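Local coordinates for protein lectin CEL-IV, C-type (Cucumaria echinata, PDB 3ALU) that binds galactose-containing sugars through a bound calcium ion, as a tetrameric C-type lectin that carries an EPN carbohydrate-recognition motif, at residues E58-L63 / R131-D136; I85-G90 / Q96-G101; L24-A29 / G49-I54; S94-T97 / S103-Y106. All coordinates share one frame; numbering follows the deposited sequence.

Contact 1 (E58-L63 / R131-D136). With CA (calcium ion), chain K; GLA (alpha-D-galactopyranose), chain E.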
loop_
_atom_site.group_PDB
_atom_site.type_symbol
_atom_site.label_atom_id
_atom_site.label_comp_id
_atom_site.label_asym_id
_atom_site.label_seq_id
_atom_site.Cartn_x
_atom_site.Cartn_y
_atom_site.Cartn_z
ATOM N N GLU A 58 20.329 -9.117 -0.545
ATOM C CA GLU A 58 19.483 -8.310 0.317
ATOM C C GLU A 58 18.276 -9.090 0.812
ATOM O O GLU A 58 17.905 -8.954 1.966
ATOM C CB GLU A 58 18.984 -7.100 -0.452
ATOM C CG GLU A 58 20.080 -6.082 -0.692
ATOM C CD GLU A 58 19.539 -4.739 -1.144
ATOM O OE1 GLU A 58 20.326 -3.764 -1.102
ATOM O OE2 GLU A 58 18.330 -4.649 -1.523
ATOM N N SER A 59 17.632 -9.858 -0.066
ATOM C CA SER A 59 16.478 -10.688 0.395
ATOM C C SER A 59 16.981 -11.731 1.388
ATOM O O SER A 59 16.332 -11.995 2.409
ATOM C CB SER A 59 15.802 -11.406 -0.784
ATOM O OG SER A 59 15.187 -10.458 -1.659
ATOM N N GLN A 60 18.157 -12.305 1.137
ATOM C CA GLN A 60 18.703 -13.283 2.041
ATOM C C GLN A 60 18.944 -12.628 3.392
ATOM O O GLN A 60 18.685 -13.240 4.426
ATOM C CB GLN A 60 20.027 -13.870 1.458
ATOM C CG GLN A 60 20.852 -14.709 2.449
ATOM C CD GLN A 60 20.169 -15.952 2.947
ATOM O OE1 GLN A 60 20.585 -16.524 3.959
ATOM N NE2 GLN A 60 19.157 -16.406 2.231
ATOM N N ALA A 61 19.472 -11.403 3.378
ATOM C CA ALA A 61 19.761 -10.702 4.621
ATOM C C ALA A 61 18.454 -10.426 5.365
ATOM O O ALA A 61 18.418 -10.562 6.586
ATOM C CB ALA A 61 20.496 -9.401 4.372
ATOM N N PHE A 62 17.423 -10.048 4.623
ATOM C CA PHE A 62 16.127 -9.736 5.260
ATOM C C PHE A 62 15.561 -10.992 5.933
ATOM O O PHE A 62 15.140 -10.949 7.100
ATOM C CB PHE A 62 15.117 -9.196 4.271
ATOM C CG PHE A 62 13.728 -9.198 4.830
ATOM C CD1 PHE A 62 12.799 -10.140 4.408
ATOM C CD2 PHE A 62 13.379 -8.285 5.797
ATOM C CE1 PHE A 62 11.514 -10.161 4.966
ATOM C CE2 PHE A 62 12.120 -8.295 6.343
ATOM C CZ PHE A 62 11.197 -9.226 5.952
ATOM N N LEU A 63 15.530 -12.106 5.204
ATOM C CA LEU A 63 14.963 -13.329 5.793
ATOM C C LEU A 63 15.758 -13.870 6.977
ATOM O O LEU A 63 15.184 -14.377 7.943
ATOM C CB LEU A 63 14.672 -14.407 4.738
ATOM C CG LEU A 63 13.664 -13.992 3.652
ATOM C CD1 LEU A 63 13.615 -15.003 2.518
ATOM C CD2 LEU A 63 12.179 -13.782 4.279
ATOM N N ARG A 131 25.111 -18.689 9.952
ATOM C CA ARG A 131 24.715 -17.262 9.885
ATOM C C ARG A 131 23.578 -17.000 8.902
ATOM O O ARG A 131 23.513 -15.944 8.277
ATOM C CB ARG A 131 25.935 -16.381 9.544
ATOM C CG ARG A 131 27.062 -16.460 10.567
ATOM C CD ARG A 131 26.729 -15.644 11.809
ATOM N NE ARG A 131 27.703 -15.875 12.889
ATOM C CZ ARG A 131 27.581 -15.354 14.109
ATOM N NH1 ARG A 131 26.568 -14.526 14.374
ATOM N NH2 ARG A 131 28.484 -15.630 15.037
ATOM N N GLY A 132 22.662 -17.967 8.811
ATOM C CA GLY A 132 21.461 -17.839 7.955
ATOM C C GLY A 132 21.630 -18.440 6.561
ATOM O O GLY A 132 20.654 -18.672 5.839
ATOM N N PHE A 133 22.865 -18.654 6.105
ATOM C CA PHE A 133 23.007 -19.226 4.787
ATOM C C PHE A 133 22.487 -20.666 4.781
ATOM O O PHE A 133 22.269 -21.268 5.866
ATOM C CB PHE A 133 24.501 -19.132 4.359
ATOM C CG PHE A 133 24.946 -17.720 4.129
ATOM C CD1 PHE A 133 25.876 -17.124 4.987
ATOM C CD2 PHE A 133 24.408 -16.970 3.089
ATOM C CE1 PHE A 133 26.284 -15.794 4.778
ATOM C CE2 PHE A 133 24.796 -15.639 2.883
ATOM C CZ PHE A 133 25.732 -15.058 3.758
ATOM N N TRP A 134 22.296 -21.228 3.591
ATOM C CA TRP A 134 21.424 -22.410 3.487
ATOM C C TRP A 134 22.156 -23.733 3.682
ATOM O O TRP A 134 23.312 -23.889 3.245
ATOM C CB TRP A 134 20.688 -22.479 2.149
ATOM C CG TRP A 134 20.135 -21.195 1.658
ATOM C CD1 TRP A 134 19.702 -20.151 2.418
ATOM C CD2 TRP A 134 19.932 -20.835 0.295
ATOM N NE1 TRP A 134 19.256 -19.140 1.596
ATOM C CE2 TRP A 134 19.372 -19.532 0.285
ATOM C CE3 TRP A 134 20.126 -21.510 -0.940
ATOM C CZ2 TRP A 134 19.064 -18.830 -0.918
ATOM C CZ3 TRP A 134 19.818 -20.819 -2.135
ATOM C CH2 TRP A 134 19.291 -19.486 -2.115
ATOM N N ALA A 135 21.444 -24.681 4.280
ATOM C CA ALA A 135 21.888 -26.079 4.333
ATOM C C ALA A 135 20.892 -26.901 3.546
ATOM O O ALA A 135 19.703 -26.553 3.505
ATOM C CB ALA A 135 21.932 -26.580 5.781
ATOM N N ASP A 136 21.335 -27.986 2.910
ATOM C CA ASP A 136 20.335 -28.933 2.402
ATOM C C ASP A 136 20.163 -30.083 3.379
ATOM O O ASP A 136 21.123 -30.460 4.091
ATOM C CB ASP A 136 20.603 -29.429 0.966
ATOM C CG ASP A 136 21.780 -30.427 0.873
ATOM O OD1 ASP A 136 22.770 -30.301 1.608
ATOM O OD2 ASP A 136 21.721 -31.327 0.004
HETATM CA CA CA K . 23.519 -30.749 3.869
HETATM C C1 GLA E . 24.665 -31.900 8.945
HETATM C C2 GLA E . 25.079 -31.966 7.469
HETATM C C3 GLA E . 25.292 -30.595 6.847
HETATM C C4 GLA E . 24.070 -29.695 7.069
HETATM C C5 GLA E . 23.692 -29.716 8.564
HETATM C C6 GLA E . 22.421 -28.908 8.870
HETATM O O2 GLA E . 26.321 -32.691 7.334
HETATM O O3 GLA E . 25.572 -30.751 5.447
HETATM O O4 GLA E . 23.000 -30.236 6.285
HETATM O O5 GLA E . 23.472 -31.063 9.022
HETATM O O6 GLA E . 21.323 -29.560 8.225
#
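Gln60, projecting from helix 57-70, reaches across to Gly132, Phe133 and Trp134. Its CG stands anti to the backbone N and the chain then bends at chi2 (63°), which swings the flat amide end out between the Gly132 carbonyl and the indole nitrogen of Trp134. Gln60 CD lies 3.6 Å from Trp134 NE1 and 4.0 Å from Gly132 O. The amide comes in at the edge of the indole, its plane turned 67° from that of the ring. Against the Phe133 ring, by contrast, the amide is only 16° off parallel, and Gln60 CG approaches Phe133 CE2 at 4.1 Å.

Metal ligation occupies the far end of residues 131-136. Asp136 gives the calcium ion both its backbone O, at 2.4 Å, and its carboxylate OD1; Asp136 OD2 is held by Ser120. The ion is also bound by Glu113, Asn115 and Asn116, and by O3 and O4 of the galactose, whose O4 sits 2.9 Å from Asp136 O. Trp134-Ala135-Asp136 probably occupies the place of the Trp-Asn-Asp (WND) motif of other C-type lectins; Trp134, two residues before Asp136, is the member that meets Gln60.

Through Gln60, helix 57-70 meets the loop leading into strand 134-137 and the first residue of that strand, Trp134. The strand pairs with strand 120-125, while Trp134 continues inward to Ile85 and Met87 of strand 82-89 and meets Trp109 edge-to-face.

Contact 2 (I85-G90 / Q96-G101)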
loop_
_atom_site.group_PDB
_atom_site.type_symbol
_atom_site.label_atom_id
_atom_site.label_comp_id
_atom_site.label_asym_id
_atom_site.label_seq_id
_atom_site.Cartn_x
_atom_site.Cartn_y
_atom_site.Cartn_z
ATOM N N ILE A 85 12.892 -23.183 3.456
ATOM C CA ILE A 85 12.515 -22.305 2.357
ATOM C C ILE A 85 12.168 -23.207 1.162
ATOM O O ILE A 85 12.310 -24.455 1.258
ATOM C CB ILE A 85 13.653 -21.343 2.018
ATOM C CG1 ILE A 85 14.906 -22.140 1.626
ATOM C CG2 ILE A 85 13.945 -20.399 3.227
ATOM C CD1 ILE A 85 16.121 -21.204 1.250
ATOM N N GLY A 86 11.757 -22.614 0.055
ATOM C CA GLY A 86 11.161 -23.401 -1.055
ATOM C C GLY A 86 12.148 -24.098 -1.994
ATOM O O GLY A 86 11.771 -24.414 -3.105
ATOM N N MET A 87 13.355 -24.406 -1.504
ATOM C CA MET A 87 14.438 -24.955 -2.367
ATOM C C MET A 87 14.419 -26.478 -2.471
ATOM O O MET A 87 14.484 -27.170 -1.458
ATOM C CB MET A 87 15.782 -24.497 -1.766
ATOM C CG MET A 87 17.050 -25.076 -2.437
ATOM S SD MET A 87 17.144 -24.938 -4.234
ATOM C CE MET A 87 17.468 -23.176 -4.429
ATOM N N LYS A 88 14.389 -27.005 -3.711
ATOM C CA LYS A 88 14.475 -28.451 -3.922
ATOM C C LYS A 88 15.729 -28.719 -4.744
ATOM O O LYS A 88 15.926 -28.088 -5.776
ATOM C CB LYS A 88 13.243 -28.950 -4.697
ATOM C CG LYS A 88 11.941 -28.743 -3.942
ATOM C CD LYS A 88 10.776 -29.325 -4.734
ATOM C CE LYS A 88 10.451 -28.457 -5.930
ATOM N NZ LYS A 88 9.119 -28.756 -6.564
ATOM N N VAL A 89 16.561 -29.615 -4.243
ATOM C CA VAL A 89 17.733 -30.089 -4.986
ATOM C C VAL A 89 17.349 -31.460 -5.526
ATOM O O VAL A 89 17.040 -32.382 -4.712
ATOM C CB VAL A 89 18.969 -30.160 -4.049
ATOM C CG1 VAL A 89 20.208 -30.648 -4.863
ATOM C CG2 VAL A 89 19.193 -28.813 -3.362
ATOM N N GLY A 90 17.376 -31.599 -6.867
ATOM C CA GLY A 90 16.867 -32.800 -7.559
ATOM C C GLY A 90 17.951 -33.868 -7.723
ATOM O O GLY A 90 18.728 -34.128 -6.812
ATOM N N GLN A 96 18.369 -27.409 -9.255
ATOM C CA GLN A 96 17.796 -26.633 -8.137
ATOM C C GLN A 96 16.574 -25.912 -8.643
ATOM O O GLN A 96 16.618 -25.314 -9.739
ATOM C CB GLN A 96 18.825 -25.634 -7.604
ATOM C CG GLN A 96 19.913 -26.318 -6.810
ATOM C CD GLN A 96 21.003 -25.419 -6.340
ATOM O OE1 GLN A 96 20.770 -24.275 -5.948
ATOM N NE2 GLN A 96 22.224 -25.939 -6.347
ATOM N N THR A 97 15.475 -25.982 -7.868
ATOM C CA THR A 97 14.218 -25.320 -8.229
ATOM C C THR A 97 13.598 -24.752 -6.956
ATOM O O THR A 97 13.822 -25.262 -5.859
ATOM C CB THR A 97 13.163 -26.273 -8.889
ATOM O OG1 THR A 97 12.903 -27.395 -8.038
ATOM C CG2 THR A 97 13.655 -26.826 -10.268
ATOM N N TRP A 98 12.771 -23.735 -7.160
ATOM C CA TRP A 98 11.947 -23.187 -6.109
ATOM C C TRP A 98 10.531 -23.675 -6.313
ATOM O O TRP A 98 10.054 -23.752 -7.460
ATOM C CB TRP A 98 11.932 -21.662 -6.199
ATOM C CG TRP A 98 13.215 -20.969 -5.876
ATOM C CD1 TRP A 98 14.010 -20.256 -6.739
ATOM C CD2 TRP A 98 13.833 -20.869 -4.585
ATOM N NE1 TRP A 98 15.110 -19.737 -6.063
ATOM C CE2 TRP A 98 15.005 -20.080 -4.735
ATOM C CE3 TRP A 98 13.494 -21.363 -3.296
ATOM C CZ2 TRP A 98 15.859 -19.780 -3.667
ATOM C CZ3 TRP A 98 14.331 -21.066 -2.233
ATOM C CH2 TRP A 98 15.508 -20.266 -2.411
ATOM N N THR A 99 9.845 -23.941 -5.195
ATOM C CA THR A 99 8.437 -24.387 -5.266
ATOM C C THR A 99 7.516 -23.390 -5.919
ATOM O O THR A 99 6.491 -23.801 -6.477
ATOM C CB THR A 99 7.875 -24.809 -3.899
ATOM O OG1 THR A 99 7.911 -23.683 -2.995
ATOM C CG2 THR A 99 8.676 -26.025 -3.327
ATOM N N ASP A 100 7.871 -22.107 -5.916
ATOM C CA ASP A 100 7.065 -21.107 -6.602
ATOM C C ASP A 100 7.357 -20.992 -8.103
ATOM O O ASP A 100 6.736 -20.178 -8.779
ATOM C CB ASP A 100 7.104 -19.733 -5.889
ATOM C CG ASP A 100 8.454 -19.048 -5.984
ATOM O OD1 ASP A 100 8.577 -17.916 -5.449
ATOM O OD2 ASP A 100 9.394 -19.616 -6.570
ATOM N N GLY A 101 8.291 -21.792 -8.616
ATOM C CA GLY A 101 8.591 -21.792 -10.050
ATOM C C GLY A 101 9.468 -20.654 -10.502
ATOM O O GLY A 101 9.721 -20.521 -11.706
HETATM O O HOH W 1 14.611 -29.510 -8.257
#
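Lys88 and Thr97 form the hydrogen-bonded pair of this antiparallel contact. Lys88 N donates to Thr97 O at 2.8 Å, a nearly straight bond (169° at the hydrogen), and Thr97 N returns one to Lys88 O at 3.0 Å. A third backbone bond, from Thr99 N to Gly86 O at 2.9 Å, holds the end where the backbone turns a corner at Gly86. One water joins the edges, donating to Lys88 O and lying 2.7 Å from Thr97 OG1.

Strands 82-89 and 96-98 make a beta hairpin, and the pair illustrates how a hairpin sorts its side chains: Met87, Val89, Gln96 and Trp98 go to one face, Lys88 and Thr97 to the other. A type I turn from Trp98 to Gly101 follows directly.

On the face of Met87 and Trp98 the Met87 methyl does the touching. With its chain bent at both chi2 (50°) and chi3 (73°), Met87 brings CE over the indole of Trp98, 3.9 Å from the centroid of the six-membered ring, a CH-pi contact; SD makes a looser Met-aromatic approach. Ile85 CD1 meets the same ring at its edge, 3.8 Å from Trp98 CH2. Gln96 CB touches Met87 SD. Beside Lys88 and Thr97, Lys88 CE lies 3.4 Å from Thr97 OG1, and the lysine chain crosses the Thr99 side chain at about a right angle.

Contact 3 (L24-A29 / G49-I54)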
loop_
_atom_site.group_PDB
_atom_site.type_symbol
_atom_site.label_atom_id
_atom_site.label_comp_id
_atom_site.label_asym_id
_atom_site.label_seq_id
_atom_site.Cartn_x
_atom_site.Cartn_y
_atom_site.Cartn_z
ATOM N N LEU A 24 7.122 -28.868 10.583
ATOM C CA LEU A 24 6.543 -29.704 9.562
ATOM C C LEU A 24 7.651 -30.233 8.670
ATOM O O LEU A 24 8.699 -29.581 8.513
ATOM C CB LEU A 24 5.605 -28.880 8.702
ATOM C CG LEU A 24 4.077 -28.881 8.890
ATOM C CD1 LEU A 24 3.528 -29.642 10.124
ATOM C CD2 LEU A 24 3.398 -27.572 8.571
ATOM N N ASN A 25 7.389 -31.361 8.024
ATOM C CA ASN A 25 8.343 -31.831 7.009
ATOM C C ASN A 25 8.217 -30.995 5.740
ATOM O O ASN A 25 7.346 -30.124 5.645
ATOM C CB ASN A 25 8.253 -33.353 6.751
ATOM C CG ASN A 25 6.945 -33.800 6.089
ATOM O OD1 ASN A 25 6.544 -34.966 6.268
ATOM N ND2 ASN A 25 6.315 -32.962 5.324
ATOM N N PHE A 26 9.092 -31.201 4.765
ATOM C CA PHE A 26 9.120 -30.252 3.670
ATOM C C PHE A 26 7.805 -30.195 2.913
ATOM O O PHE A 26 7.291 -29.118 2.614
ATOM C CB PHE A 26 10.221 -30.603 2.657
ATOM C CG PHE A 26 10.319 -29.604 1.535
ATOM C CD1 PHE A 26 9.632 -29.788 0.328
ATOM C CD2 PHE A 26 11.106 -28.471 1.701
ATOM C CE1 PHE A 26 9.733 -28.826 -0.709
ATOM C CE2 PHE A 26 11.171 -27.498 0.675
ATOM C CZ PHE A 26 10.532 -27.679 -0.506
ATOM N N ASP A 27 7.263 -31.355 2.558
ATOM C CA ASP A 27 6.057 -31.387 1.739
ATOM C C ASP A 27 4.870 -30.806 2.514
ATOM O O ASP A 27 4.065 -30.097 1.942
ATOM C CB ASP A 27 5.754 -32.832 1.335
ATOM C CG ASP A 27 6.630 -33.340 0.173
ATOM O OD1 ASP A 27 7.267 -32.528 -0.543
ATOM O OD2 ASP A 27 6.612 -34.585 -0.054
ATOM N N ASN A 28 4.784 -31.096 3.804
ATOM C CA ASN A 28 3.709 -30.535 4.622
ATOM C C ASN A 28 3.858 -29.025 4.868
ATOM O O ASN A 28 2.837 -28.318 4.956
ATOM C CB ASN A 28 3.573 -31.285 5.960
ATOM C CG ASN A 28 2.981 -32.688 5.781
ATOM O OD1 ASN A 28 3.191 -33.589 6.610
ATOM N ND2 ASN A 28 2.275 -32.887 4.668
ATOM N N ALA A 29 5.112 -28.538 4.945
ATOM C CA ALA A 29 5.361 -27.089 5.049
ATOM C C ALA A 29 4.939 -26.405 3.783
ATOM O O ALA A 29 4.196 -25.412 3.816
ATOM C CB ALA A 29 6.865 -26.765 5.419
ATOM N N GLY A 49 0.100 -19.380 -2.031
ATOM C CA GLY A 49 1.387 -19.152 -1.364
ATOM C C GLY A 49 2.286 -20.377 -1.533
ATOM O O GLY A 49 1.869 -21.440 -2.042
ATOM N N HIS A 50 3.529 -20.199 -1.114
ATOM C CA HIS A 50 4.591 -21.216 -1.269
ATOM C C HIS A 50 5.597 -20.957 -0.178
ATOM O O HIS A 50 5.641 -19.887 0.445
ATOM C CB HIS A 50 5.333 -21.077 -2.626
ATOM C CG HIS A 50 4.467 -21.393 -3.794
ATOM N ND1 HIS A 50 4.092 -22.678 -4.112
ATOM C CD2 HIS A 50 3.797 -20.577 -4.640
ATOM C CE1 HIS A 50 3.249 -22.647 -5.135
ATOM N NE2 HIS A 50 3.054 -21.385 -5.474
ATOM N N LEU A 51 6.416 -21.965 0.090
ATOM C CA LEU A 51 7.590 -21.693 0.898
ATOM C C LEU A 51 8.367 -20.586 0.178
ATOM O O LEU A 51 8.325 -20.477 -1.053
ATOM C CB LEU A 51 8.441 -22.933 1.034
ATOM C CG LEU A 51 7.926 -23.982 2.007
ATOM C CD1 LEU A 51 8.637 -25.319 1.761
ATOM C CD2 LEU A 51 8.154 -23.517 3.419
ATOM N N ALA A 52 9.094 -19.765 0.955
ATOM C CA ALA A 52 9.733 -18.578 0.428
ATOM C C ALA A 52 10.809 -18.923 -0.597
ATOM O O ALA A 52 11.561 -19.852 -0.376
ATOM C CB ALA A 52 10.366 -17.792 1.568
ATOM N N SER A 53 10.880 -18.144 -1.662
ATOM C CA SER A 53 12.058 -18.203 -2.569
ATOM C C SER A 53 12.914 -16.964 -2.316
ATOM O O SER A 53 12.409 -16.032 -1.722
ATOM C CB SER A 53 11.628 -18.274 -4.002
ATOM O OG SER A 53 10.895 -17.130 -4.471
ATOM N N ILE A 54 14.191 -16.971 -2.759
ATOM C CA ILE A 54 15.147 -15.916 -2.351
ATOM C C ILE A 54 15.956 -15.585 -3.586
ATOM O O ILE A 54 16.490 -16.519 -4.227
ATOM C CB ILE A 54 16.057 -16.399 -1.199
ATOM C CG1 ILE A 54 15.197 -16.883 0.009
ATOM C CG2 ILE A 54 17.075 -15.301 -0.793
ATOM C CD1 ILE A 54 15.985 -17.548 1.159
#
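Leu51, whose side chain meets Phe26 and Ala29, is held at its backbone by a shared acceptor: Leu51 N and Thr99 OG1 are both hydrogen-bonded to Glu30 OE2, and the other carboxylate oxygen of Glu30 takes His50 ND1, so that one acidic residue of helix 26-33 fixes two neighbours on strand 45-51 and a third residue in the turn after strand 96-98. This is the C-type lectin fold seen at the seat of its first helix, packed on the sheet that includes strand 143-148; the Cys33-Cys147 disulfide ties the far end of the same helix to that strand.

Asn25 occupies the N-cap position, and the first turn is closed by Ala29 N donating to Asn25 O at 2.8 Å.

Across the two segments the contact is wholly apolar, and the forked end of Leu51 divides the work. One branch, CD1, sits over a face of the Phe26 ring, 4.0 Å from its centroid and 29° off the ring normal. The Phe26 ring reaches inward because its CG stands anti to the backbone N (chi1 -178°), directing it from the helix toward the strand. Arg121 makes a cation-pi contact with this ring and Tyr84 meets it edge-to-face. The other branch of the fork, Leu51 CD2, rests against Ala29 CB at 4.0 Å, whereas CD1 is displaced toward one rim of the phenyl group, coming within 3.5 Å of Phe26 CE2.

Contact 4 (S94-T97 / S103-Y106)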
loop_
_atom_site.group_PDB
_atom_site.type_symbol
_atom_site.label_atom_id
_atom_site.label_comp_id
_atom_site.label_asym_id
_atom_site.label_seq_id
_atom_site.Cartn_x
_atom_site.Cartn_y
_atom_site.Cartn_z
ATOM N N SER A 94 22.942 -29.446 -9.853
ATOM C CA SER A 94 22.486 -28.371 -10.735
ATOM C C SER A 94 20.966 -28.320 -10.861
ATOM O O SER A 94 20.445 -27.359 -11.401
ATOM C CB SER A 94 23.148 -28.432 -12.112
ATOM O OG SER A 94 22.843 -29.644 -12.770
ATOM N N ASP A 95 20.260 -29.346 -10.369
ATOM C CA ASP A 95 18.821 -29.419 -10.507
ATOM C C ASP A 95 18.158 -28.717 -9.332
ATOM O O ASP A 95 17.476 -29.340 -8.535
ATOM C CB ASP A 95 18.323 -30.875 -10.631
ATOM C CG ASP A 95 18.870 -31.554 -11.872
ATOM O OD1 ASP A 95 19.485 -32.627 -11.737
ATOM O OD2 ASP A 95 18.713 -30.992 -12.980
ATOM N N GLN A 96 18.369 -27.409 -9.255
ATOM C CA GLN A 96 17.796 -26.633 -8.137
ATOM C C GLN A 96 16.574 -25.912 -8.643
ATOM O O GLN A 96 16.618 -25.314 -9.739
ATOM C CB GLN A 96 18.825 -25.634 -7.604
ATOM C CG GLN A 96 19.913 -26.318 -6.810
ATOM C CD GLN A 96 21.003 -25.419 -6.340
ATOM O OE1 GLN A 96 20.770 -24.275 -5.948
ATOM N NE2 GLN A 96 22.224 -25.939 -6.347
ATOM N N THR A 97 15.475 -25.982 -7.868
ATOM C CA THR A 97 14.218 -25.320 -8.229
ATOM C C THR A 97 13.598 -24.752 -6.956
ATOM O O THR A 97 13.822 -25.262 -5.859
ATOM C CB THR A 97 13.163 -26.273 -8.889
ATOM O OG1 THR A 97 12.903 -27.395 -8.038
ATOM C CG2 THR A 97 13.655 -26.826 -10.268
ATOM N N SER A 103 13.088 -18.387 -10.865
ATOM C CA SER A 103 14.445 -18.790 -11.260
ATOM C C SER A 103 15.339 -18.906 -10.044
ATOM O O SER A 103 15.193 -18.172 -9.075
ATOM C CB SER A 103 15.084 -17.733 -12.170
ATOM O OG SER A 103 14.162 -17.345 -13.169
ATOM N N VAL A 104 16.275 -19.832 -10.105
ATOM C CA VAL A 104 17.323 -19.900 -9.098
ATOM C C VAL A 104 18.446 -18.998 -9.606
ATOM O O VAL A 104 19.399 -19.453 -10.285
ATOM C CB VAL A 104 17.792 -21.342 -8.849
ATOM C CG1 VAL A 104 18.905 -21.383 -7.781
ATOM C CG2 VAL A 104 16.600 -22.233 -8.413
ATOM N N ASP A 105 18.322 -17.727 -9.288
ATOM C CA ASP A 105 19.226 -16.681 -9.760
ATOM C C ASP A 105 20.079 -16.121 -8.613
ATOM O O ASP A 105 20.754 -15.096 -8.772
ATOM C CB ASP A 105 18.417 -15.563 -10.475
ATOM C CG ASP A 105 17.263 -14.984 -9.636
ATOM O OD1 ASP A 105 17.041 -15.386 -8.465
ATOM O OD2 ASP A 105 16.551 -14.095 -10.172
ATOM N N TYR A 106 19.981 -16.747 -7.438
ATOM C CA TYR A 106 20.776 -16.400 -6.258
ATOM C C TYR A 106 21.191 -17.670 -5.521
ATOM O O TYR A 106 20.387 -18.576 -5.286
ATOM C CB TYR A 106 20.017 -15.469 -5.291
ATOM C CG TYR A 106 20.735 -15.274 -3.992
ATOM C CD1 TYR A 106 20.304 -15.933 -2.825
ATOM C CD2 TYR A 106 21.876 -14.441 -3.904
ATOM C CE1 TYR A 106 20.986 -15.789 -1.624
ATOM C CE2 TYR A 106 22.565 -14.293 -2.703
ATOM C CZ TYR A 106 22.113 -14.955 -1.563
ATOM O OH TYR A 106 22.793 -14.827 -0.376
HETATM O O HOH W 2 21.756 -21.470 -6.020
#
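Thr97 and Val104 bring their CA atoms to 6.3 Å, but no hydrogen bond runs directly between the two segments, and Val104 sits at the centre of an inverse gamma turn. A second inverse gamma turn, centred on Asp95, precedes the strand on the other side; the bond associated with each turn is weak.

Val104 carries the contact with its two methyls. CG2 touches the backbone of the strand, 3.4 Å from Gln96 O and 3.9 Å from Thr97 CA. CG1, placed anti to the backbone N (chi1 180°), points instead along the Gln96 side chain and comes 3.9 Å from its OE1. The valine and glutamine side chains cross at about a right angle; the fork of the valine lets one methyl meet the main chain and the other the amide.

That polar end has further partners. Gln96 OE1 accepts from a water at 3.0 Å, and the same water donates to Tyr106 O at 3.3 Å, bridging the two segments where direct bonds are absent. Trp109 NE1 is also hydrogen-bonded to OE1, while the amide nitrogen goes to Asn93 O; the amide is thus fixed from both ends.

Lying at the surface, the loop 103-106 follows strand 96-98 and folds back beside it: Val104 packs on Met87 of strand 82-89, and Tyr106 leans toward Ile54 and Phe133.

In the fold
From the N terminus, contact 3 closes first, setting helix 26-33 on the end of strand 45-51 across 19 intervening residues. Contact 1 opens later, on helix 57-70, and shuts only at strand 134-137, so its long span encloses contacts 2 and 4. Those two interlock: 94-97 begins before 85-90/96-101 is complete, and they share Gln96 and Thr97. The joints are physical as well. Trp134 of contact 1 also packs on Trp98 of contact 2; Ile54 of contact 3 touches Gln60; and Ala52 O is probably hydrogen-bonded to Gly86 N. Together they link both helices to the sheet whose strand 134-137 carries the calcium ligand Asp136.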